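Local coordinates for protein mannose-specific lectin 1 chain 2 (Remusatia vivipara, PDB 3R0E) that probably binds mannose and agglutinates rabbit erythrocytes, as one bulb-type (beta-prism II) lectin domain of a longer secreted precursor, at residues L8-Q13 with E87-L92. Residues are numbered along the deposited sequence; the frame is centred on the assembly and turned at random.
Sequences LLFSGQ and EYVLIL
Leu-8 sets its CD2 methyl 3.7 Å from CG1 of Ile-91, its partner in a non-hydrogen-bonded pair of the antiparallel strands 8-10 and 89-92. The two side chains lie side by side, and Leu-8 CD2 also comes near CG2 of Val-89. Leu-9 faces Leu-90 in a hydrogen-bonded pair: Leu-9 N donates to Leu-90 O at 2.9 Å and Leu-90 N to Leu-9 O at 2.7 Å, the latter almost straight (173°). Their CB atoms meet on the other side of the sheet from Leu-8; CG of each is anti to its backbone N (chi1 -165° and 169°), and beyond CB the two branches spread apart. With Phe-10 the packing returns to the Leu-8 side. CG2 of Val-89 sits over one ring face, shifted toward the rim, 3.9 Å from the Phe-10 centroid, a CH-pi contact. Past the end of the strand, Ser-11 N still binds Tyr-88 O, while its OG accepts from Tyr-88 N at 2.8 Å. OG thus takes the N-H that the carbonyl of Ser-11 itself would accept in a regular antiparallel pair, and is also hydrogen-bonded to Asn-61 O. A type II turn from Phe-10 to Gln-13 then reverses the chain, with Gly-12 at its positive-phi position. Gln-13 N closes the turn on Phe-10 O, and Gln-13 OE1 accepts Phe-10 N in a straight bond of 3.0 Å, so Gln-13 binds both backbone polar atoms of Phe-10. In this beta-prism II domain, strand 89-92 lies between 8-10 and 98-107, antiparallel to both. Leu-9 and Leu-90 face the core, against Leu-58 of strand 57-60 and Leu-21 of strand 19-22 respectively, whereas Leu-8, Phe-10 and Val-89 pack against the other protein chain, to which Glu-87 OE1 adds a salt bridge.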
ATOM      1  N   LEU B   8      -1.673   0.095  -6.752  1.00 25.63           N
ATOM      2  CA  LEU B   8      -0.581  -0.614  -6.087  1.00 24.77           C
ATOM      3  C   LEU B   8       0.511  -1.059  -7.050  1.00 24.38           C
ATOM      4  O   LEU B   8       0.227  -1.434  -8.191  1.00 24.31           O
ATOM      5  CB  LEU B   8      -1.109  -1.849  -5.349  1.00 24.36           C
ATOM      6  CG  LEU B   8      -2.288  -1.766  -4.375  1.00 24.48           C
ATOM      7  CD1 LEU B   8      -2.753  -3.177  -3.987  1.00 23.50           C
ATOM      8  CD2 LEU B   8      -1.953  -0.947  -3.143  1.00 22.29           C
ATOM      9  N   LEU B   9       1.756  -1.040  -6.576  1.00 24.03           N
ATOM     10  CA  LEU B   9       2.851  -1.693  -7.293  1.00 23.70           C
ATOM     11  C   LEU B   9       3.704  -2.480  -6.307  1.00 24.02           C
ATOM     12  O   LEU B   9       4.342  -1.900  -5.428  1.00 24.90           O
ATOM     13  CB  LEU B   9       3.689  -0.671  -8.059  1.00 23.32           C
ATOM     14  CG  LEU B   9       4.654  -1.163  -9.135  1.00 22.30           C
ATOM     15  CD1 LEU B   9       3.896  -1.658 -10.357  1.00 20.72           C
ATOM     16  CD2 LEU B   9       5.598  -0.028  -9.512  1.00 21.43           C
ATOM     17  N   PHE B  10       3.690  -3.801  -6.438  1.00 23.72           N
ATOM     18  CA  PHE B  10       4.440  -4.665  -5.546  1.00 23.41           C
ATOM     19  C   PHE B  10       5.803  -4.932  -6.143  1.00 24.15           C
ATOM     20  O   PHE B  10       5.993  -4.797  -7.359  1.00 24.39           O
ATOM     21  CB  PHE B  10       3.718  -5.997  -5.320  1.00 22.83           C
ATOM     22  CG  PHE B  10       2.420  -5.866  -4.578  1.00 22.31           C
ATOM     23  CD1 PHE B  10       2.397  -5.862  -3.188  1.00 20.97           C
ATOM     24  CD2 PHE B  10       1.218  -5.732  -5.269  1.00 20.93           C
ATOM     25  CE1 PHE B  10       1.199  -5.724  -2.503  1.00 21.80           C
ATOM     26  CE2 PHE B  10       0.018  -5.599  -4.587  1.00 20.61           C
ATOM     27  CZ  PHE B  10       0.002  -5.606  -3.207  1.00 20.49           C
ATOM     28  N   SER B  11       6.735  -5.330  -5.278  1.00 24.21           N
ATOM     29  CA  SER B  11       8.063  -5.755  -5.685  1.00 24.58           C
ATOM     30  C   SER B  11       7.997  -6.702  -6.870  1.00 24.33           C
ATOM     31  O   SER B  11       7.198  -7.630  -6.880  1.00 24.22           O
ATOM     32  CB  SER B  11       8.774  -6.429  -4.501  1.00 24.69           C
ATOM     33  OG  SER B  11       8.906  -5.530  -3.408  1.00 24.70           O
ATOM     34  N   GLY B  12       8.831  -6.454  -7.875  1.00 24.51           N
ATOM     35  CA  GLY B  12       8.842  -7.279  -9.085  1.00 24.67           C
ATOM     36  C   GLY B  12       7.920  -6.792 -10.196  1.00 25.11           C
ATOM     37  O   GLY B  12       8.134  -7.127 -11.357  1.00 24.97           O
ATOM     38  N   GLN B  13       6.896  -6.011  -9.853  1.00 25.17           N
ATOM     39  CA  GLN B  13       5.966  -5.515 -10.862  1.00 26.05           C
ATOM     40  C   GLN B  13       6.582  -4.348 -11.633  1.00 26.84           C
ATOM     41  O   GLN B  13       7.443  -3.624 -11.112  1.00 26.54           O
ATOM     42  CB  GLN B  13       4.621  -5.115 -10.251  1.00 25.67           C
ATOM     43  CG  GLN B  13       3.842  -6.288  -9.698  1.00 25.81           C
ATOM     44  CD  GLN B  13       2.399  -5.951  -9.401  1.00 26.73           C
ATOM     45  OE1 GLN B  13       2.101  -5.025  -8.635  1.00 26.74           O
ATOM     46  NE2 GLN B  13       1.488  -6.706  -9.999  1.00 25.89           N
ATOM     47  N   GLU B  87       9.222  -8.185   0.883  1.00 31.44           N
ATOM     48  CA  GLU B  87       8.120  -7.777   0.030  1.00 30.23           C
ATOM     49  C   GLU B  87       7.761  -6.285   0.247  1.00 28.79           C
ATOM     50  O   GLU B  87       7.504  -5.874   1.376  1.00 28.57           O
ATOM     51  CB  GLU B  87       6.926  -8.697   0.283  1.00 30.17           C
ATOM     52  CG  GLU B  87       5.736  -8.480  -0.660  1.00 32.70           C
ATOM     53  CD  GLU B  87       4.541  -9.394  -0.341  1.00 34.55           C
ATOM     54  OE1 GLU B  87       3.545  -9.329  -1.091  1.00 33.51           O
ATOM     55  OE2 GLU B  87       4.599 -10.175   0.649  1.00 35.77           O
ATOM     56  N   TYR B  88       7.760  -5.488  -0.825  1.00 26.67           N
ATOM     57  CA  TYR B  88       7.402  -4.069  -0.736  1.00 25.67           C
ATOM     58  C   TYR B  88       6.218  -3.702  -1.626  1.00 25.21           C
ATOM     59  O   TYR B  88       5.945  -4.375  -2.621  1.00 25.73           O
ATOM     60  CB  TYR B  88       8.602  -3.177  -1.075  1.00 24.93           C
ATOM     61  CG  TYR B  88       9.670  -3.179  -0.004  1.00 25.54           C
ATOM     62  CD1 TYR B  88      10.540  -4.269   0.147  1.00 23.79           C
ATOM     63  CD2 TYR B  88       9.814  -2.096   0.862  1.00 25.18           C
ATOM     64  CE1 TYR B  88      11.503  -4.286   1.118  1.00 24.06           C
ATOM     65  CE2 TYR B  88      10.798  -2.098   1.843  1.00 24.88           C
ATOM     66  CZ  TYR B  88      11.637  -3.199   1.968  1.00 25.78           C
ATOM     67  OH  TYR B  88      12.613  -3.204   2.941  1.00 26.13           O
ATOM     68  N   VAL B  89       5.519  -2.633  -1.262  1.00 24.26           N
ATOM     69  CA  VAL B  89       4.416  -2.121  -2.064  1.00 23.14           C
ATOM     70  C   VAL B  89       4.533  -0.603  -2.196  1.00 22.88           C
ATOM     71  O   VAL B  89       4.860   0.083  -1.223  1.00 23.21           O
ATOM     72  CB  VAL B  89       3.028  -2.531  -1.479  1.00 23.17           C
ATOM     73  CG1 VAL B  89       2.797  -1.945  -0.093  1.00 21.83           C
ATOM     74  CG2 VAL B  89       1.883  -2.161  -2.435  1.00 22.47           C
ATOM     75  N   LEU B  90       4.300  -0.100  -3.405  1.00 22.06           N
ATOM     76  CA  LEU B  90       4.105   1.328  -3.640  1.00 21.55           C
ATOM     77  C   LEU B  90       2.599   1.566  -3.706  1.00 21.25           C
ATOM     78  O   LEU B  90       1.901   0.950  -4.519  1.00 21.88           O
ATOM     79  CB  LEU B  90       4.788   1.779  -4.943  1.00 20.96           C
ATOM     80  CG  LEU B  90       4.497   3.186  -5.506  1.00 21.20           C
ATOM     81  CD1 LEU B  90       5.048   4.310  -4.623  1.00 19.58           C
ATOM     82  CD2 LEU B  90       5.045   3.325  -6.939  1.00 20.34           C
ATOM     83  N   ILE B  91       2.084   2.429  -2.842  1.00 20.97           N
ATOM     84  CA  ILE B  91       0.664   2.756  -2.892  1.00 20.51           C
ATOM     85  C   ILE B  91       0.469   4.197  -3.362  1.00 21.06           C
ATOM     86  O   ILE B  91       1.014   5.134  -2.779  1.00 21.13           O
ATOM     87  CB  ILE B  91      -0.042   2.531  -1.534  1.00 20.38           C
ATOM     88  CG1 ILE B  91       0.254   1.130  -0.987  1.00 19.80           C
ATOM     89  CG2 ILE B  91      -1.564   2.744  -1.660  1.00 19.43           C
ATOM     90  CD1 ILE B  91      -0.277   0.886   0.396  1.00 18.74           C
ATOM     91  N   LEU B  92      -0.279   4.371  -4.444  1.00 21.26           N
ATOM     92  CA  LEU B  92      -0.782   5.695  -4.763  1.00 21.50           C
ATOM     93  C   LEU B  92      -2.043   5.879  -3.939  1.00 21.39           C
ATOM     94  O   LEU B  92      -3.096   5.330  -4.261  1.00 21.33           O
ATOM     95  CB  LEU B  92      -1.061   5.860  -6.253  1.00 21.09           C
ATOM     96  CG  LEU B  92      -1.494   7.279  -6.632  1.00 21.81           C
ATOM     97  CD1 LEU B  92      -0.426   8.319  -6.212  1.00 21.42           C
ATOM     98  CD2 LEU B  92      -1.809   7.373  -8.129  1.00 21.08           C
TER